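Local coordinates for PBP domain-containing protein (Vibrio parahaemolyticus, PDB 3MUQ) that is of unknown function but resembles periplasmic binding proteins and probably binds a small solute outside the cytoplasm, at residues G53-V58 and I201-E206; H61-E66 and F195-V200; V107-A112 and A136-E141; T157-S162 and L176-K181. One frame throughout, in Å; residues are numbered along the deposited sequence.

Contact 1: G53-V58 and I201-E206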
loop_
_atom_site.group_PDB
_atom_site.type_symbol
_atom_site.label_atom_id
_atom_site.label_comp_id
_atom_site.label_asym_id
_atom_site.label_seq_id
_atom_site.Cartn_x
_atom_site.Cartn_y
_atom_site.Cartn_z
ATOM N N GLY A 53 -10.734 -17.921 17.247
ATOM C CA GLY A 53 -10.165 -17.074 18.283
ATOM C C GLY A 53 -8.867 -17.595 18.874
ATOM O O GLY A 53 -8.520 -17.271 20.013
ATOM N N ASP A 54 -8.141 -18.395 18.094
ATOM C CA ASP A 54 -6.865 -18.957 18.536
ATOM C C ASP A 54 -5.753 -17.917 18.416
ATOM O O ASP A 54 -4.744 -18.017 19.111
ATOM C CB ASP A 54 -6.449 -20.177 17.688
ATOM C CG ASP A 54 -7.518 -21.249 17.604
ATOM O OD1 ASP A 54 -8.470 -21.235 18.411
ATOM O OD2 ASP A 54 -7.395 -22.132 16.719
ATOM N N VAL A 55 -5.929 -16.954 17.501
ATOM C CA VAL A 55 -4.919 -15.939 17.219
ATOM C C VAL A 55 -5.570 -14.549 17.249
ATOM O O VAL A 55 -6.798 -14.433 17.313
ATOM C CB VAL A 55 -4.264 -16.151 15.835
ATOM C CG1 VAL A 55 -3.487 -17.474 15.778
ATOM C CG2 VAL A 55 -5.314 -16.078 14.727
ATOM N N ASP A 56 -4.754 -13.502 17.164
ATOM C CA ASP A 56 -5.259 -12.130 17.294
ATOM C C ASP A 56 -5.550 -11.447 15.971
ATOM O O ASP A 56 -6.354 -10.512 15.922
ATOM C CB ASP A 56 -4.284 -11.281 18.096
ATOM C CG ASP A 56 -3.948 -11.904 19.435
ATOM O OD1 ASP A 56 -4.889 -12.220 20.190
ATOM O OD2 ASP A 56 -2.749 -12.074 19.732
ATOM N N LEU A 57 -4.867 -11.881 14.915
ATOM C CA LEU A 57 -5.140 -11.369 13.577
ATOM C C LEU A 57 -4.594 -12.322 12.521
ATOM O O LEU A 57 -3.806 -13.221 12.832
ATOM C CB LEU A 57 -4.578 -9.949 13.395
ATOM C CG LEU A 57 -3.075 -9.760 13.117
ATOM C CD1 LEU A 57 -2.780 -8.295 12.765
ATOM C CD2 LEU A 57 -2.215 -10.217 14.306
ATOM N N VAL A 58 -5.014 -12.122 11.273
ATOM C CA VAL A 58 -4.595 -12.985 10.180
ATOM C C VAL A 58 -4.043 -12.191 8.999
ATOM O O VAL A 58 -4.419 -11.035 8.766
ATOM C CB VAL A 58 -5.756 -13.874 9.653
ATOM C CG1 VAL A 58 -6.338 -14.758 10.763
ATOM C CG2 VAL A 58 -6.829 -13.005 9.040
ATOM N N ILE A 201 -6.201 -8.845 8.662
ATOM C CA ILE A 201 -7.525 -8.688 9.252
ATOM C C ILE A 201 -7.516 -9.069 10.727
ATOM O O ILE A 201 -7.019 -10.136 11.108
ATOM C CB ILE A 201 -8.554 -9.571 8.517
ATOM C CG1 ILE A 201 -8.413 -9.381 7.006
ATOM C CG2 ILE A 201 -9.984 -9.270 9.001
ATOM C CD1 ILE A 201 -9.271 -10.341 6.178
ATOM N N LEU A 202 -8.079 -8.195 11.547
ATOM C CA LEU A 202 -8.120 -8.398 12.983
ATOM C C LEU A 202 -9.220 -9.375 13.377
ATOM O O LEU A 202 -10.323 -9.328 12.836
ATOM C CB LEU A 202 -8.397 -7.070 13.668
ATOM C CG LEU A 202 -7.440 -5.953 13.271
ATOM C CD1 LEU A 202 -7.808 -4.676 14.041
ATOM C CD2 LEU A 202 -6.001 -6.381 13.536
ATOM N N VAL A 203 -8.936 -10.232 14.348
ATOM C CA VAL A 203 -9.983 -11.073 14.899
ATOM C C VAL A 203 -10.987 -10.193 15.645
ATOM O O VAL A 203 -10.607 -9.305 16.409
ATOM C CB VAL A 203 -9.408 -12.190 15.787
ATOM C CG1 VAL A 203 -10.532 -12.923 16.536
ATOM C CG2 VAL A 203 -8.529 -13.153 14.920
ATOM N N ASN A 204 -12.271 -10.421 15.395
ATOM C CA ASN A 204 -13.315 -9.571 15.958
ATOM C C ASN A 204 -13.336 -9.603 17.498
ATOM O O ASN A 204 -13.647 -10.629 18.092
ATOM C CB ASN A 204 -14.659 -10.008 15.400
ATOM C CG ASN A 204 -15.795 -9.084 15.815
ATOM O OD1 ASN A 204 -15.653 -8.254 16.725
ATOM N ND2 ASN A 204 -16.931 -9.219 15.139
ATOM N N PRO A 205 -13.013 -8.474 18.149
ATOM C CA PRO A 205 -12.920 -8.489 19.618
ATOM C C PRO A 205 -14.285 -8.668 20.272
ATOM O O PRO A 205 -14.368 -8.999 21.446
ATOM C CB PRO A 205 -12.361 -7.102 19.945
ATOM C CG PRO A 205 -12.828 -6.243 18.822
ATOM C CD PRO A 205 -12.741 -7.136 17.599
ATOM N N GLU A 206 -15.339 -8.441 19.501
ATOM C CA GLU A 206 -16.698 -8.713 19.938
ATOM C C GLU A 206 -16.868 -10.208 20.114
ATOM O O GLU A 206 -17.517 -10.659 21.054
ATOM C CB GLU A 206 -17.676 -8.256 18.858
ATOM C CG GLU A 206 -18.656 -7.180 19.250
ATOM C CD GLU A 206 -19.713 -6.976 18.170
ATOM O OE1 GLU A 206 -19.688 -7.722 17.159
ATOM O OE2 GLU A 206 -20.565 -6.074 18.327
HETATM O O HOH W 1 -7.996 -8.497 17.092
#
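Leu57 faces Leu202, and Val58 faces Ile201, where strands 57-60 and 195-203 run antiparallel in the mixed sheet of one lobe of the binding-protein fold. Leu57 and Leu202 form the non-hydrogen-bonded pair, their CA atoms 4.2 Å apart. Val58 and Ile201 form the hydrogen-bonded pair, with two bonds of equal length: Val58 N gives to Ile201 O, and Ile201 N to Val58 O at 2.8 Å. A third bond extends the ladder, Val203 N reaching Asp56 O at 3.0 Å from above the carbonyl plane. That oxygen also accepts from a water, which donates to Val203 O as well and so bridges the two strands at the end of their pairing. On one face Leu57 CD1 meets Leu202 CD2 at 3.8 Å. On the other, Val58 CG2 lies 3.9 Å from Ile201 CB, beta-branched residues suiting an extended backbone. Val203 CG2, beside its own backbone N (CG1 is the branch anti to it, chi1 171°), touches Val55 O at 3.2 Å. The carboxylate of Asp56 forms a salt bridge with Arg8 and accepts from the backbone N of Asn212. Strand 6-12 flanks strand 57-60, strand 75-76 pairs beyond Leu202, and helix 213-224 packs on Leu202 and Asp56.

Contact 2: H61-E66 and F195-V200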
loop_
_atom_site.group_PDB
_atom_site.type_symbol
_atom_site.label_atom_id
_atom_site.label_comp_id
_atom_site.label_asym_id
_atom_site.label_seq_id
_atom_site.Cartn_x
_atom_site.Cartn_y
_atom_site.Cartn_z
ATOM N N HIS A 61 -3.691 -13.970 1.406
ATOM C CA HIS A 61 -3.800 -13.363 0.088
ATOM C C HIS A 61 -4.854 -14.110 -0.726
ATOM O O HIS A 61 -4.560 -14.637 -1.801
ATOM C CB HIS A 61 -2.436 -13.356 -0.610
ATOM C CG HIS A 61 -1.737 -14.683 -0.589
ATOM N ND1 HIS A 61 -0.935 -15.084 0.456
ATOM C CD2 HIS A 61 -1.721 -15.698 -1.487
ATOM C CE1 HIS A 61 -0.456 -16.291 0.206
ATOM N NE2 HIS A 61 -0.917 -16.685 -0.967
ATOM N N ALA A 62 -6.076 -14.147 -0.188
ATOM C CA ALA A 62 -7.215 -14.863 -0.777
ATOM C C ALA A 62 -8.475 -14.028 -0.599
ATOM O O ALA A 62 -9.246 -14.245 0.336
ATOM C CB ALA A 62 -7.385 -16.232 -0.110
ATOM N N PRO A 63 -8.680 -13.052 -1.504
ATOM C CA PRO A 63 -9.777 -12.078 -1.428
ATOM C C PRO A 63 -11.165 -12.697 -1.215
ATOM O O PRO A 63 -11.968 -12.136 -0.471
ATOM C CB PRO A 63 -9.715 -11.369 -2.793
ATOM C CG PRO A 63 -8.294 -11.501 -3.232
ATOM C CD PRO A 63 -7.801 -12.819 -2.673
ATOM N N LYS A 64 -11.453 -13.822 -1.862
ATOM C CA LYS A 64 -12.781 -14.395 -1.759
ATOM C C LYS A 64 -12.979 -14.976 -0.367
ATOM O O LYS A 64 -13.986 -14.719 0.292
ATOM C CB LYS A 64 -12.988 -15.487 -2.812
ATOM C CG LYS A 64 -13.096 -14.980 -4.241
ATOM C CD LYS A 64 -13.466 -16.111 -5.194
ATOM C CE LYS A 64 -13.809 -15.593 -6.586
ATOM N NZ LYS A 64 -12.618 -15.048 -7.286
ATOM N N ALA A 65 -12.012 -15.776 0.069
ATOM C CA ALA A 65 -12.077 -16.368 1.390
ATOM C C ALA A 65 -12.119 -15.265 2.466
ATOM O O ALA A 65 -12.880 -15.355 3.436
ATOM C CB ALA A 65 -10.895 -17.318 1.599
ATOM N N GLU A 66 -11.328 -14.208 2.276
ATOM C CA GLU A 66 -11.309 -13.094 3.227
ATOM C C GLU A 66 -12.618 -12.318 3.249
ATOM O O GLU A 66 -12.995 -11.757 4.282
ATOM C CB GLU A 66 -10.150 -12.133 2.931
ATOM C CG GLU A 66 -8.768 -12.775 3.055
ATOM C CD GLU A 66 -7.736 -12.087 2.176
ATOM O OE1 GLU A 66 -8.092 -11.074 1.518
ATOM O OE2 GLU A 66 -6.576 -12.567 2.137
ATOM N N PHE A 195 -0.938 -12.676 -9.524
ATOM C CA PHE A 195 -1.481 -11.490 -8.883
ATOM C C PHE A 195 -2.060 -11.818 -7.505
ATOM O O PHE A 195 -3.051 -12.532 -7.373
ATOM C CB PHE A 195 -2.529 -10.822 -9.782
ATOM C CG PHE A 195 -2.930 -9.450 -9.319
ATOM C CD1 PHE A 195 -2.150 -8.345 -9.627
ATOM C CD2 PHE A 195 -4.077 -9.266 -8.558
ATOM C CE1 PHE A 195 -2.510 -7.066 -9.193
ATOM C CE2 PHE A 195 -4.444 -7.987 -8.130
ATOM C CZ PHE A 195 -3.659 -6.894 -8.447
ATOM N N ASN A 196 -1.428 -11.294 -6.473
ATOM C CA ASN A 196 -1.829 -11.595 -5.109
ATOM C C ASN A 196 -1.980 -10.361 -4.242
ATOM O O ASN A 196 -0.997 -9.802 -3.768
ATOM C CB ASN A 196 -0.839 -12.555 -4.457
ATOM C CG ASN A 196 -0.979 -13.960 -4.983
ATOM O OD1 ASN A 196 -1.915 -14.680 -4.619
ATOM N ND2 ASN A 196 -0.060 -14.359 -5.862
ATOM N N PRO A 197 -3.228 -9.947 -4.021
ATOM C CA PRO A 197 -3.552 -8.916 -3.033
ATOM C C PRO A 197 -3.463 -9.523 -1.626
ATOM O O PRO A 197 -4.061 -10.579 -1.384
ATOM C CB PRO A 197 -5.021 -8.596 -3.332
ATOM C CG PRO A 197 -5.466 -9.573 -4.418
ATOM C CD PRO A 197 -4.429 -10.632 -4.525
ATOM N N TYR A 198 -2.732 -8.872 -0.729
ATOM C CA TYR A 198 -2.606 -9.321 0.653
ATOM C C TYR A 198 -3.479 -8.507 1.578
ATOM O O TYR A 198 -3.518 -7.284 1.480
ATOM C CB TYR A 198 -1.163 -9.176 1.135
ATOM C CG TYR A 198 -0.264 -10.291 0.672
ATOM C CD1 TYR A 198 0.068 -10.420 -0.666
ATOM C CD2 TYR A 198 0.247 -11.224 1.571
ATOM C CE1 TYR A 198 0.873 -11.445 -1.105
ATOM C CE2 TYR A 198 1.064 -12.250 1.139
ATOM C CZ TYR A 198 1.374 -12.353 -0.201
ATOM O OH TYR A 198 2.183 -13.365 -0.651
ATOM N N GLN A 199 -4.163 -9.179 2.497
ATOM C CA GLN A 199 -4.889 -8.476 3.541
ATOM C C GLN A 199 -4.454 -8.914 4.927
ATOM O O GLN A 199 -4.133 -10.089 5.168
ATOM C CB GLN A 199 -6.400 -8.701 3.433
ATOM C CG GLN A 199 -7.079 -7.964 2.317
ATOM C CD GLN A 199 -8.556 -7.771 2.590
ATOM O OE1 GLN A 199 -8.979 -6.717 3.066
ATOM N NE2 GLN A 199 -9.345 -8.791 2.299
ATOM N N VAL A 200 -4.485 -7.962 5.843
ATOM C CA VAL A 200 -4.328 -8.257 7.250
ATOM C C VAL A 200 -5.666 -7.907 7.884
ATOM O O VAL A 200 -6.226 -6.819 7.640
ATOM C CB VAL A 200 -3.161 -7.444 7.875
ATOM C CG1 VAL A 200 -3.305 -5.975 7.542
ATOM C CG2 VAL A 200 -3.120 -7.637 9.392
HETATM O O HOH W 2 -6.775 -9.937 -0.360
#
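With chi1 at 49°, His61 places CG between its backbone N and carbonyl carbon; Tyr198 has CG anti to its carbonyl carbon (chi1 -80°), and its ring lies beside the His61 side chain. The two point the same way. His61 CB sits over the centre of the Tyr198 ring, 3.7 Å from the centroid, a CH-pi contact almost on the ring normal. The rings themselves meet obliquely, their planes 36° apart, and His61 ND1 comes within 3.5 Å of Tyr198 CE2. Asn196 OD1 comes obliquely to His61 CD2 at 3.3 Å, ring and amide planes nearly perpendicular. At Pro197, between Asn196 and Tyr198, CG touches Pro63 CG of the helix start at 3.6 Å, two compact rings crossing at about a right angle. The polar link is Glu66, whose OE1 accepts a nearly straight 2.7 Å bond from Gln199 NE2 and also a water that bridges to Pro197 O. Its OE2 takes the backbone N of Ala62, the N-cap residue, at 2.9 Å, and the hydroxyl of Thr60; the carboxylate thus ties the first turn of helix 63-71 to the sheet. Strand 78-90 pairs with strand 195-203, helix 13-18 packs on His61 and Tyr198, and helix 43-51 lies against Ala62 and Ala65.

Contact 3: V107-A112 and A136-E141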
loop_
_atom_site.group_PDB
_atom_site.type_symbol
_atom_site.label_atom_id
_atom_site.label_comp_id
_atom_site.label_asym_id
_atom_site.label_seq_id
_atom_site.Cartn_x
_atom_site.Cartn_y
_atom_site.Cartn_z
ATOM N N VAL A 107 4.056 -22.474 -18.514
ATOM C CA VAL A 107 5.128 -21.615 -18.989
ATOM C C VAL A 107 6.489 -22.070 -18.439
ATOM O O VAL A 107 7.448 -22.241 -19.197
ATOM C CB VAL A 107 4.872 -20.116 -18.673
ATOM C CG1 VAL A 107 6.092 -19.301 -19.017
ATOM C CG2 VAL A 107 3.641 -19.595 -19.450
ATOM N N PHE A 108 6.578 -22.284 -17.133
ATOM C CA PHE A 108 7.837 -22.747 -16.541
ATOM C C PHE A 108 8.291 -24.088 -17.127
ATOM O O PHE A 108 9.440 -24.236 -17.539
ATOM C CB PHE A 108 7.742 -22.804 -15.011
ATOM C CG PHE A 108 8.005 -21.479 -14.340
ATOM C CD1 PHE A 108 7.383 -20.325 -14.790
ATOM C CD2 PHE A 108 8.875 -21.386 -13.260
ATOM C CE1 PHE A 108 7.627 -19.097 -14.174
ATOM C CE2 PHE A 108 9.118 -20.171 -12.633
ATOM C CZ PHE A 108 8.502 -19.027 -13.089
ATOM N N LYS A 109 7.373 -25.045 -17.206
ATOM C CA LYS A 109 7.702 -26.366 -17.726
ATOM C C LYS A 109 8.230 -26.285 -19.155
ATOM O O LYS A 109 9.211 -26.941 -19.499
ATOM C CB LYS A 109 6.475 -27.278 -17.673
ATOM C CG LYS A 109 6.074 -27.680 -16.272
ATOM C CD LYS A 109 4.693 -28.314 -16.229
ATOM C CE LYS A 109 4.243 -28.514 -14.789
ATOM N NZ LYS A 109 2.836 -28.988 -14.692
ATOM N N GLU A 110 7.565 -25.471 -19.973
ATOM C CA GLU A 110 7.908 -25.303 -21.379
ATOM C C GLU A 110 9.301 -24.675 -21.531
ATOM O O GLU A 110 10.109 -25.102 -22.353
ATOM C CB GLU A 110 6.844 -24.419 -22.037
ATOM C CG GLU A 110 6.781 -24.446 -23.553
ATOM C CD GLU A 110 5.345 -24.345 -24.065
ATOM O OE1 GLU A 110 5.146 -23.912 -25.226
ATOM O OE2 GLU A 110 4.413 -24.703 -23.303
ATOM N N ILE A 111 9.574 -23.643 -20.742
ATOM C CA ILE A 111 10.885 -23.000 -20.757
ATOM C C ILE A 111 11.978 -24.015 -20.403
ATOM O O ILE A 111 13.021 -24.112 -21.078
ATOM C CB ILE A 111 10.917 -21.802 -19.785
ATOM C CG1 ILE A 111 10.156 -20.615 -20.409
ATOM C CG2 ILE A 111 12.350 -21.425 -19.442
ATOM C CD1 ILE A 111 10.109 -19.355 -19.539
ATOM N N ALA A 112 11.732 -24.801 -19.359
ATOM C CA ALA A 112 12.710 -25.801 -18.948
ATOM C C ALA A 112 12.883 -26.886 -20.010
ATOM O O ALA A 112 14.005 -27.240 -20.359
ATOM C CB ALA A 112 12.333 -26.408 -17.618
ATOM N N ALA A 136 8.991 -25.449 -7.781
ATOM C CA ALA A 136 8.608 -26.547 -6.888
ATOM C C ALA A 136 7.250 -27.128 -7.289
ATOM O O ALA A 136 7.081 -28.342 -7.330
ATOM C CB ALA A 136 8.600 -26.099 -5.431
ATOM N N GLN A 137 6.295 -26.263 -7.613
ATOM C CA GLN A 137 4.979 -26.728 -8.051
ATOM C C GLN A 137 5.014 -27.493 -9.369
ATOM O O GLN A 137 4.201 -28.386 -9.581
ATOM C CB GLN A 137 4.004 -25.568 -8.168
ATOM C CG GLN A 137 3.600 -24.981 -6.831
ATOM C CD GLN A 137 2.835 -23.691 -6.988
ATOM O OE1 GLN A 137 1.771 -23.660 -7.609
ATOM N NE2 GLN A 137 3.380 -22.606 -6.435
ATOM N N THR A 138 5.933 -27.136 -10.262
ATOM C CA THR A 138 6.039 -27.835 -11.542
ATOM C C THR A 138 6.735 -29.167 -11.353
ATOM O O THR A 138 6.720 -30.012 -12.243
ATOM C CB THR A 138 6.809 -27.025 -12.608
ATOM O OG1 THR A 138 8.184 -26.870 -12.214
ATOM C CG2 THR A 138 6.151 -25.660 -12.827
ATOM N N LYS A 139 7.332 -29.340 -10.177
ATOM C CA LYS A 139 8.101 -30.531 -9.843
ATOM C C LYS A 139 9.380 -30.612 -10.658
ATOM O O LYS A 139 10.054 -31.642 -10.664
ATOM C CB LYS A 139 7.278 -31.813 -10.028
ATOM C CG LYS A 139 6.380 -32.184 -8.851
ATOM C CD LYS A 139 5.072 -31.404 -8.872
ATOM C CE LYS A 139 4.186 -31.773 -7.687
ATOM N NZ LYS A 139 3.230 -30.678 -7.340
ATOM N N ILE A 140 9.711 -29.529 -11.352
ATOM C CA ILE A 140 10.996 -29.440 -12.031
ATOM C C ILE A 140 12.006 -28.776 -11.113
ATOM O O ILE A 140 11.678 -27.835 -10.395
ATOM C CB ILE A 140 10.917 -28.614 -13.336
ATOM C CG1 ILE A 140 10.184 -29.393 -14.426
ATOM C CG2 ILE A 140 12.309 -28.256 -13.830
ATOM C CD1 ILE A 140 8.856 -28.786 -14.819
ATOM N N GLU A 141 13.236 -29.270 -11.134
ATOM C CA GLU A 141 14.330 -28.579 -10.484
ATOM C C GLU A 141 14.992 -27.723 -11.547
ATOM O O GLU A 141 15.271 -28.208 -12.645
ATOM C CB GLU A 141 15.326 -29.573 -9.913
ATOM C CG GLU A 141 16.402 -28.930 -9.078
ATOM C CD GLU A 141 16.844 -29.823 -7.940
ATOM O OE1 GLU A 141 16.036 -30.672 -7.502
ATOM O OE2 GLU A 141 17.995 -29.668 -7.481
#
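Lys109, Phe108 and Thr138 make the tight part of this contact, where one helix packs against the last turn of another. Lys109, extended beyond CG, slides past Thr138 in the opposite direction and brings CE to 3.7 Å from Thr138 CB. The methyl of Thr138 turns inward, its CG2 lying 3.9 Å from Phe108 CB, while OG1 bonds back to the carbonyl of Trp135 within its own helix; a threonine can thus give a methyl to the core and still satisfy its hydroxyl. Past Thr138 a Schellman motif, with Lys139 at a phi of 68°, ends helix 126-138 and turns Ile140 toward helix 104-113. There Lys109 CG is 3.3 Å from Ile140 CD1, closer than carbons normally approach, and Ile140 chi2 is an unusual 113°, which leaves the exact place of that methyl doubtful. Trp135 fills in behind: its ring meets that of Phe108, and the side chain also touches Ala112 and Ile140. The packing is looser at Ala112, whose CB is 4.2 Å from Ile140 CG2, the small alanine letting the branched isoleucine sit against this side of the helix. No hydrogen bond joins the two segments, and on the solvent side the exposed Lys139 leads its amine away from helix 104-113, where NZ makes a weak bond to Gln137 O.

Contact 4: T157-S162 and L176-K181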
loop_
_atom_site.group_PDB
_atom_site.type_symbol
_atom_site.label_atom_id
_atom_site.label_comp_id
_atom_site.label_asym_id
_atom_site.label_seq_id
_atom_site.Cartn_x
_atom_site.Cartn_y
_atom_site.Cartn_z
ATOM N N THR A 157 18.767 -8.151 -13.231
ATOM C CA THR A 157 18.189 -9.383 -13.772
ATOM C C THR A 157 17.502 -9.109 -15.111
ATOM O O THR A 157 17.751 -9.814 -16.082
ATOM C CB THR A 157 17.229 -10.048 -12.757
ATOM O OG1 THR A 157 17.985 -10.445 -11.611
ATOM C CG2 THR A 157 16.554 -11.286 -13.355
ATOM N N LEU A 158 16.669 -8.068 -15.178
ATOM C CA LEU A 158 16.095 -7.657 -16.468
ATOM C C LEU A 158 17.168 -7.340 -17.535
ATOM O O LEU A 158 17.064 -7.789 -18.689
ATOM C CB LEU A 158 15.132 -6.468 -16.294
ATOM C CG LEU A 158 13.797 -6.821 -15.609
ATOM C CD1 LEU A 158 13.021 -5.555 -15.205
ATOM C CD2 LEU A 158 12.931 -7.738 -16.478
ATOM N N ASN A 159 18.182 -6.554 -17.161
ATOM C CA ASN A 159 19.265 -6.206 -18.081
ATOM C C ASN A 159 19.931 -7.465 -18.606
ATOM O O ASN A 159 20.262 -7.565 -19.787
ATOM C CB ASN A 159 20.320 -5.306 -17.402
ATOM C CG ASN A 159 19.763 -3.938 -17.021
ATOM O OD1 ASN A 159 18.856 -3.428 -17.674
ATOM N ND2 ASN A 159 20.312 -3.339 -15.956
HETATM N N MSE A 160 20.114 -8.437 -17.721
HETATM C CA MSE A 160 20.715 -9.703 -18.122
HETATM C C MSE A 160 19.801 -10.444 -19.107
HETATM O O MSE A 160 20.256 -10.961 -20.125
HETATM C CB MSE A 160 21.024 -10.571 -16.889
HETATM C CG MSE A 160 21.910 -11.781 -17.186
HETATM SE SE MSE A 160 23.701 -11.255 -17.854
HETATM C CE MSE A 160 24.175 -10.131 -16.372
ATOM N N ALA A 161 18.508 -10.489 -18.807
ATOM C CA ALA A 161 17.566 -11.176 -19.682
ATOM C C ALA A 161 17.540 -10.534 -21.082
ATOM O O ALA A 161 17.415 -11.231 -22.094
ATOM C CB ALA A 161 16.164 -11.210 -19.052
ATOM N N SER A 162 17.661 -9.211 -21.139
ATOM C CA SER A 162 17.686 -8.502 -22.417
ATOM C C SER A 162 18.987 -8.798 -23.161
ATOM O O SER A 162 18.984 -9.045 -24.372
ATOM C CB SER A 162 17.507 -6.986 -22.202
ATOM O OG SER A 162 17.431 -6.282 -23.438
ATOM N N LEU A 176 8.090 -1.888 -15.942
ATOM C CA LEU A 176 7.642 -0.632 -16.559
ATOM C C LEU A 176 8.732 0.431 -16.549
ATOM O O LEU A 176 8.883 1.186 -17.517
ATOM C CB LEU A 176 6.380 -0.086 -15.868
ATOM C CG LEU A 176 5.125 -0.952 -15.961
ATOM C CD1 LEU A 176 4.019 -0.450 -15.011
ATOM C CD2 LEU A 176 4.627 -0.991 -17.400
ATOM N N ALA A 177 9.478 0.501 -15.450
ATOM C CA ALA A 177 10.569 1.475 -15.344
ATOM C C ALA A 177 11.711 1.175 -16.303
ATOM O O ALA A 177 12.400 2.092 -16.737
ATOM C CB ALA A 177 11.101 1.559 -13.911
ATOM N N TYR A 178 11.913 -0.102 -16.621
ATOM C CA TYR A 178 13.054 -0.522 -17.441
ATOM C C TYR A 178 12.734 -0.789 -18.927
ATOM O O TYR A 178 13.639 -0.886 -19.751
ATOM C CB TYR A 178 13.702 -1.779 -16.835
ATOM C CG TYR A 178 14.679 -1.520 -15.704
ATOM C CD1 TYR A 178 14.242 -1.039 -14.472
ATOM C CD2 TYR A 178 16.041 -1.772 -15.859
ATOM C CE1 TYR A 178 15.130 -0.806 -13.427
ATOM C CE2 TYR A 178 16.943 -1.538 -14.815
ATOM C CZ TYR A 178 16.474 -1.057 -13.607
ATOM O OH TYR A 178 17.342 -0.826 -12.564
ATOM N N GLN A 179 11.458 -0.919 -19.275
ATOM C CA GLN A 179 11.102 -1.432 -20.603
ATOM C C GLN A 179 11.730 -0.611 -21.731
ATOM O O GLN A 179 12.080 -1.153 -22.779
ATOM C CB GLN A 179 9.584 -1.505 -20.769
ATOM C CG GLN A 179 8.906 -0.146 -20.640
ATOM C CD GLN A 179 7.405 -0.239 -20.728
ATOM O OE1 GLN A 179 6.866 -1.054 -21.475
ATOM N NE2 GLN A 179 6.717 0.600 -19.961
ATOM N N ASN A 180 11.903 0.684 -21.504
ATOM C CA ASN A 180 12.449 1.566 -22.535
ATOM C C ASN A 180 13.856 1.161 -22.991
ATOM O O ASN A 180 14.286 1.514 -24.089
ATOM C CB ASN A 180 12.440 3.026 -22.060
ATOM C CG ASN A 180 13.544 3.323 -21.032
ATOM O OD1 ASN A 180 13.418 3.002 -19.843
ATOM N ND2 ASN A 180 14.628 3.951 -21.494
ATOM N N LYS A 181 14.570 0.417 -22.152
ATOM C CA LYS A 181 15.919 -0.020 -22.502
ATOM C C LYS A 181 16.059 -1.549 -22.574
ATOM O O LYS A 181 17.167 -2.078 -22.619
ATOM C CB LYS A 181 16.951 0.572 -21.531
ATOM C CG LYS A 181 16.897 0.040 -20.110
ATOM C CD LYS A 181 17.813 0.871 -19.202
ATOM C CE LYS A 181 17.909 0.305 -17.790
ATOM N NZ LYS A 181 18.445 1.300 -16.807
#
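Leu158 and Tyr178 bring the two backbones closest, their CA atoms 7.8 Å apart, with Asn159 and Lys181 next at 8.3 Å. Segment 157-162 is regular helix throughout, whereas 176-181 includes the C-terminal part of helix 172-178, and Lys181 N bonds to Tyr178 O at 2.9 Å. At this spacing leucine and tyrosine meet between the backbones, with Asn159 and Lys181 beside them. Leu158 reaches out with CD1 to lie 4.2 Å from Tyr178 CB. Asn159 crosses the tyrosine at about a right angle: its OD1 meets the ring edge, close to the ring plane and 3.7 Å from Tyr178 CD2, while amide and ring planes stand 46° apart. The same oxygen faces Lys181 CE at 3.9 Å, the exposed lysine, extended beyond CG, crossing Asn159 obliquely. No hydrogen bond links the two segments; the contact is van der Waals in character, with polar residues suited to its outer edge. Ser162 points toward Lys181, but its OG bonds to the backbone N of Asp183. Strand 168-171 backs Leu158 and strand 118-120 lies under Ala161, while helix 172-178 faces the second subunit, where Trp222 and Asp31 of that neighbouring chain meet Leu176 and Ala177.

Contacts 1 and 2 share strand 195-203 and touch each other, Leu57 and Ile201 of the first packing on Val200 and Glu66 of the second. Contact 1 is fully buried and rests on backbone bonds within the sheet; contact 2, partly buried, joins a helix start to that strand through one side-chain hydrogen bond, a bridging water and ring contacts. Contacts 3 and 4 lie across the chain's centre from contact 1, joining helical segments without any hydrogen bond between them: contact 3 has a half-buried apolar core, contact 4 sits at the surface near the second subunit. This split is consistent with a two-lobed binding protein, strands 78-90 and 195-203 running between the lobes.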